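Local coordinates for protein fusion DH (Streptomyces sp. MJ635-86F5, PDB 6K97) that is an engineered fusion of a split polyketide synthase dehydratase domain, which probably dehydrates carrier-bound intermediates during the biosynthesis of the macrolactam cremimycin, at residues Gly194-Thr199 with Ala222-Gly227; Gly227-Ala232 with Arg293-Pro298. All blocks are in the same frame, centred on the assembly; numbering follows the deposited sequence.

Interaction 1 (Gly194-Thr199 with Ala222-Gly227); sequences GDAWDT and AAWSSG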
loop_
_atom_site.group_PDB
_atom_site.type_symbol
_atom_site.label_atom_id
_atom_site.label_comp_id
_atom_site.label_asym_id
_atom_site.label_seq_id
_atom_site.Cartn_x
_atom_site.Cartn_y
_atom_site.Cartn_z
ATOM N N GLY A 194 14.536 -27.266 40.919
ATOM C CA GLY A 194 15.250 -26.135 40.304
ATOM C C GLY A 194 15.298 -24.910 41.219
ATOM O O GLY A 194 14.289 -24.557 41.814
ATOM N N ASP A 195 16.455 -24.255 41.330
ATOM C CA ASP A 195 16.577 -23.044 42.177
ATOM C C ASP A 195 15.658 -21.894 41.711
ATOM O O ASP A 195 15.800 -21.413 40.586
ATOM C CB ASP A 195 18.023 -22.523 42.202
ATOM C CG ASP A 195 19.056 -23.621 42.470
ATOM O OD1 ASP A 195 18.726 -24.806 42.233
ATOM O OD2 ASP A 195 20.195 -23.294 42.913
ATOM N N ALA A 196 14.761 -21.438 42.595
ATOM C CA ALA A 196 13.900 -20.257 42.339
ATOM C C ALA A 196 14.682 -18.916 42.274
ATOM O O ALA A 196 15.630 -18.705 43.045
ATOM C CB ALA A 196 12.816 -20.159 43.394
ATOM N N TRP A 197 14.294 -18.032 41.362
ATOM C CA TRP A 197 14.990 -16.756 41.161
ATOM C C TRP A 197 14.246 -15.603 41.831
ATOM O O TRP A 197 13.033 -15.642 41.983
ATOM C CB TRP A 197 15.073 -16.408 39.663
ATOM C CG TRP A 197 15.949 -17.262 38.802
ATOM C CD1 TRP A 197 16.422 -18.521 39.073
ATOM C CD2 TRP A 197 16.376 -16.958 37.473
ATOM N NE1 TRP A 197 17.149 -19.004 37.994
ATOM C CE2 TRP A 197 17.154 -18.050 37.013
ATOM C CE3 TRP A 197 16.227 -15.849 36.648
ATOM C CZ2 TRP A 197 17.759 -18.059 35.764
ATOM C CZ3 TRP A 197 16.855 -15.858 35.392
ATOM C CH2 TRP A 197 17.581 -16.958 34.958
ATOM N N ASP A 198 14.972 -14.549 42.180
ATOM C CA ASP A 198 14.348 -13.311 42.642
ATOM C C ASP A 198 14.267 -12.414 41.393
ATOM O O ASP A 198 15.250 -11.809 40.965
ATOM C CB ASP A 198 15.173 -12.698 43.750
ATOM C CG ASP A 198 14.479 -11.596 44.438
ATOM O OD1 ASP A 198 13.760 -10.867 43.783
ATOM O OD2 ASP A 198 14.671 -11.421 45.659
ATOM N N THR A 199 13.087 -12.360 40.799
ATOM C CA THR A 199 12.885 -11.657 39.555
ATOM C C THR A 199 12.917 -10.147 39.718
ATOM O O THR A 199 13.350 -9.423 38.794
ATOM C CB THR A 199 11.576 -12.117 38.842
ATOM O OG1 THR A 199 10.401 -11.863 39.645
ATOM C CG2 THR A 199 11.657 -13.590 38.548
ATOM N N ALA A 222 8.095 -14.949 37.697
ATOM C CA ALA A 222 8.738 -16.078 38.422
ATOM C C ALA A 222 9.665 -16.871 37.499
ATOM O O ALA A 222 9.451 -16.918 36.319
ATOM C CB ALA A 222 7.692 -17.001 39.022
ATOM N N ALA A 223 10.715 -17.480 38.032
ATOM C CA ALA A 223 11.665 -18.206 37.201
ATOM C C ALA A 223 12.525 -19.179 37.986
ATOM O O ALA A 223 12.933 -18.889 39.089
ATOM C CB ALA A 223 12.538 -17.232 36.466
ATOM N N TRP A 224 12.790 -20.340 37.394
ATOM C CA TRP A 224 13.639 -21.398 37.985
ATOM C C TRP A 224 14.630 -21.823 36.946
ATOM O O TRP A 224 14.325 -21.826 35.761
ATOM C CB TRP A 224 12.813 -22.615 38.378
ATOM C CG TRP A 224 11.633 -22.290 39.205
ATOM C CD1 TRP A 224 11.518 -22.440 40.573
ATOM C CD2 TRP A 224 10.366 -21.754 38.757
ATOM N NE1 TRP A 224 10.269 -22.025 40.996
ATOM C CE2 TRP A 224 9.543 -21.598 39.907
ATOM C CE3 TRP A 224 9.846 -21.405 37.515
ATOM C CZ2 TRP A 224 8.219 -21.106 39.838
ATOM C CZ3 TRP A 224 8.511 -20.920 37.445
ATOM C CH2 TRP A 224 7.721 -20.785 38.611
ATOM N N SER A 225 15.818 -22.185 37.365
ATOM C CA SER A 225 16.724 -22.861 36.466
ATOM C C SER A 225 17.100 -24.222 37.017
ATOM O O SER A 225 17.135 -24.429 38.225
ATOM C CB SER A 225 17.965 -22.026 36.214
ATOM O OG SER A 225 18.554 -21.724 37.421
ATOM N N SER A 226 17.315 -25.152 36.095
ATOM C CA SER A 226 17.820 -26.493 36.367
ATOM C C SER A 226 18.703 -26.867 35.195
ATOM O O SER A 226 18.240 -26.902 34.042
ATOM C CB SER A 226 16.659 -27.491 36.458
ATOM O OG SER A 226 15.903 -27.508 35.246
ATOM N N GLY A 227 19.967 -27.137 35.470
ATOM C CA GLY A 227 20.912 -27.437 34.417
ATOM C C GLY A 227 21.068 -26.173 33.610
ATOM O O GLY A 227 21.030 -25.070 34.157
#

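Interaction 2 (Gly227-Ala232 with Arg293-Pro298); sequences GEDIYA and RVHITP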
loop_
_atom_site.group_PDB
_atom_site.type_symbol
_atom_site.label_atom_id
_atom_site.label_comp_id
_atom_site.label_asym_id
_atom_site.label_seq_id
_atom_site.Cartn_x
_atom_site.Cartn_y
_atom_site.Cartn_z
ATOM N N GLY A 227 19.967 -27.137 35.470
ATOM C CA GLY A 227 20.912 -27.437 34.417
ATOM C C GLY A 227 21.068 -26.173 33.610
ATOM O O GLY A 227 21.030 -25.070 34.157
ATOM N N GLU A 228 21.248 -26.315 32.306
ATOM C CA GLU A 228 21.422 -25.140 31.459
ATOM C C GLU A 228 20.068 -24.465 31.087
ATOM O O GLU A 228 20.055 -23.367 30.527
ATOM C CB GLU A 228 22.232 -25.497 30.203
ATOM C CG GLU A 228 23.746 -25.278 30.317
ATOM C CD GLU A 228 24.393 -24.959 28.969
ATOM O OE1 GLU A 228 24.951 -23.849 28.824
ATOM O OE2 GLU A 228 24.320 -25.791 28.031
ATOM N N ASP A 229 18.956 -25.098 31.452
ATOM C CA ASP A 229 17.627 -24.647 31.083
ATOM C C ASP A 229 16.953 -23.664 32.051
ATOM O O ASP A 229 17.178 -23.703 33.249
ATOM C CB ASP A 229 16.723 -25.869 30.968
ATOM C CG ASP A 229 17.045 -26.730 29.761
ATOM O OD1 ASP A 229 17.860 -26.299 28.877
ATOM O OD2 ASP A 229 16.446 -27.833 29.691
ATOM N N ILE A 230 16.052 -22.832 31.527
ATOM C CA ILE A 230 15.295 -21.929 32.360
ATOM C C ILE A 230 13.805 -22.065 32.113
ATOM O O ILE A 230 13.394 -22.265 30.995
ATOM C CB ILE A 230 15.713 -20.498 32.072
ATOM C CG1 ILE A 230 17.239 -20.387 32.208
ATOM C CG2 ILE A 230 14.979 -19.549 32.996
ATOM C CD1 ILE A 230 17.829 -19.222 31.457
ATOM N N TYR A 231 13.011 -21.949 33.170
ATOM C CA TYR A 231 11.558 -21.965 33.091
ATOM C C TYR A 231 10.999 -20.672 33.652
ATOM O O TYR A 231 11.395 -20.257 34.738
ATOM C CB TYR A 231 11.000 -23.118 33.911
ATOM C CG TYR A 231 11.388 -24.466 33.369
ATOM C CD1 TYR A 231 12.573 -25.088 33.778
ATOM C CD2 TYR A 231 10.602 -25.107 32.423
ATOM C CE1 TYR A 231 12.950 -26.318 33.272
ATOM C CE2 TYR A 231 10.982 -26.338 31.904
ATOM C CZ TYR A 231 12.147 -26.943 32.352
ATOM O OH TYR A 231 12.518 -28.169 31.847
ATOM N N ALA A 232 10.081 -20.033 32.935
ATOM C CA ALA A 232 9.605 -18.712 33.324
ATOM C C ALA A 232 8.091 -18.584 33.251
ATOM O O ALA A 232 7.487 -19.012 32.264
ATOM C CB ALA A 232 10.236 -17.696 32.399
ATOM N N ARG A 293 3.941 -20.051 30.248
ATOM C CA ARG A 293 4.981 -20.807 30.901
ATOM C C ARG A 293 5.963 -21.153 29.810
ATOM O O ARG A 293 5.608 -21.770 28.788
ATOM C CB ARG A 293 4.448 -22.083 31.556
ATOM C CG ARG A 293 3.352 -21.842 32.608
ATOM C CD ARG A 293 3.255 -23.006 33.598
ATOM N NE ARG A 293 4.611 -23.365 34.078
ATOM C CZ ARG A 293 5.150 -23.030 35.239
ATOM N NH1 ARG A 293 4.472 -22.338 36.147
ATOM N NH2 ARG A 293 6.388 -23.414 35.493
ATOM N N VAL A 294 7.217 -20.782 30.042
ATOM C CA VAL A 294 8.203 -20.761 28.995
ATOM C C VAL A 294 9.411 -21.632 29.296
ATOM O O VAL A 294 10.032 -21.501 30.336
ATOM C CB VAL A 294 8.673 -19.328 28.832
ATOM C CG1 VAL A 294 9.779 -19.251 27.815
ATOM C CG2 VAL A 294 7.521 -18.466 28.394
ATOM N N HIS A 295 9.766 -22.492 28.368
ATOM C CA HIS A 295 10.980 -23.298 28.495
ATOM C C HIS A 295 12.034 -22.667 27.609
ATOM O O HIS A 295 11.861 -22.574 26.381
ATOM C CB HIS A 295 10.681 -24.752 28.079
ATOM C CG HIS A 295 11.813 -25.712 28.294
ATOM N ND1 HIS A 295 11.736 -27.043 27.923
ATOM C CD2 HIS A 295 13.052 -25.548 28.816
ATOM C CE1 HIS A 295 12.866 -27.660 28.228
ATOM N NE2 HIS A 295 13.678 -26.778 28.778
ATOM N N ILE A 296 13.111 -22.193 28.229
ATOM C CA ILE A 296 14.254 -21.628 27.498
ATOM C C ILE A 296 15.442 -22.557 27.551
ATOM O O ILE A 296 15.818 -22.979 28.644
ATOM C CB ILE A 296 14.682 -20.297 28.126
ATOM C CG1 ILE A 296 13.470 -19.372 28.194
ATOM C CG2 ILE A 296 15.820 -19.638 27.316
ATOM C CD1 ILE A 296 13.686 -18.083 28.966
ATOM N N THR A 297 16.017 -22.884 26.399
ATOM C CA THR A 297 17.256 -23.720 26.302
ATOM C C THR A 297 18.346 -23.020 25.473
ATOM O O THR A 297 18.032 -22.297 24.523
ATOM C CB THR A 297 16.994 -25.083 25.639
ATOM O OG1 THR A 297 16.564 -24.862 24.292
ATOM C CG2 THR A 297 15.872 -25.834 26.367
ATOM N N PRO A 298 19.625 -23.250 25.797
ATOM C CA PRO A 298 20.722 -22.598 25.043
ATOM C C PRO A 298 20.830 -23.142 23.640
ATOM O O PRO A 298 20.406 -24.268 23.399
ATOM C CB PRO A 298 21.954 -22.969 25.836
ATOM C CG PRO A 298 21.599 -24.271 26.473
ATOM C CD PRO A 298 20.152 -24.136 26.851
#

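Interaction 1 (Gly194-Thr199 with Ala222-Gly227)
The indole of W197 carries the side-chain hydrogen bond between 194-199 and 222-227. Its NE1 donates a nearly straight hydrogen bond to S225 OG at 3.1 Å, with an N-H...O angle of 169°, and the hydroxyl oxygen sits at the ring edge, almost exactly in the indole plane. One face of the same ring lies over A223 C, W224 N and the A223 methyl, with W197 CE3 3.9 Å from A223 CB. The W197 backbone adds the shortest bond here, N to A223 O at 2.8 Å, the donor lying nearly along the C=O axis. Replacing W197 with an alanine would remove both the NE1 donor and the apolar cover on A223, and would probably leave this edge of the sheet more loosely held. Beside these bonds runs a brief antiparallel ladder: D195 and S225 form a hydrogen-bonded pair, joined by a weak bond from S225 N to D195 O (3.3 Å), and A196 and W224 form the following non-hydrogen-bonded pair. Strand 195-196 is the outermost at this end of the strand order within the chain, pairing with 220-226 in the predicted C-terminal hotdog of the fusion's second part. On the face carrying A196 and W224, A196 CB approaches W224 CD1 at 3.9 Å. Two torsions position the polar pair: W197 CG stands anti to its carbonyl carbon (chi1 -69°), and S225 OG lies between its backbone N and carbonyl carbon (chi1 56°). Further out, T199 CG2 rests 3.8 Å from A222 CA, while its OG1 makes weak hydrogen bonds to the L220 and R221 carbonyls. D198 OD1 caps G201 N at the N-cap of helix 199-208.

Interaction 2 (Gly227-Ala232 with Arg293-Pro298)
Strands 229-232 and 293-298 run antiparallel at 166°, their axes 4.7 Å apart, with I230-I296 and A232-V294 as hydrogen-bonded pairs around the non-hydrogen-bonded pair Y231-H295. The I230-I296 bonds are the straighter: I296 N reaches I230 O at 2.8 Å with an N-H...O angle of 174°, and I230 N reaches I296 O at 2.9 Å. On the Y231 and H295 face, the imidazole, with CG anti to the backbone N, forms an offset stack on the phenol, centres 4.6 Å apart and planes at 19°. H295 NE2 donates in its own ring plane to D229 OD2 at 3.1 Å, meeting the carboxylate from above its plane, so stack and bond together fix the ring's rotation; the carboxylate may favour a protonated imidazole. T297 CG2 lies 3.2 Å from D229 OD1. At the A232 end of the pairing, R293 NH1 forms a salt bridge with D233 OD1. The opposite face is apolar, with I230 CB 4.1 Å from I296 CB and A232 CB 4.2 Å from V294 CB. I230 and I296 touch A261 and V294 touches A258 of helix 252-266, the helix-on-antiparallel-sheet pattern of a hotdog, here the predicted C-terminal one in the fusion's second part.

Overall arrangement
Interactions 1 and 2 lie in series along the chain, and their centres are 9 Å apart. They share G227, in the turn between neighbouring strands 220-226 and 229-235. W224 O and Y231 N, 2.9 Å apart in a probable hydrogen bond, join the two directly, and A223 CB packs on Y231 O. The resulting strand order is 195-196, 220-226, 229-235, 291-298, antiparallel throughout, so that interaction 1 is a surface contact at the edge and interaction 2 lies one step inward, partly buried. Both belong to the second part of the fusion, within its predicted C-terminal hotdog, and together they build the outer end of that sheet without involving the first part.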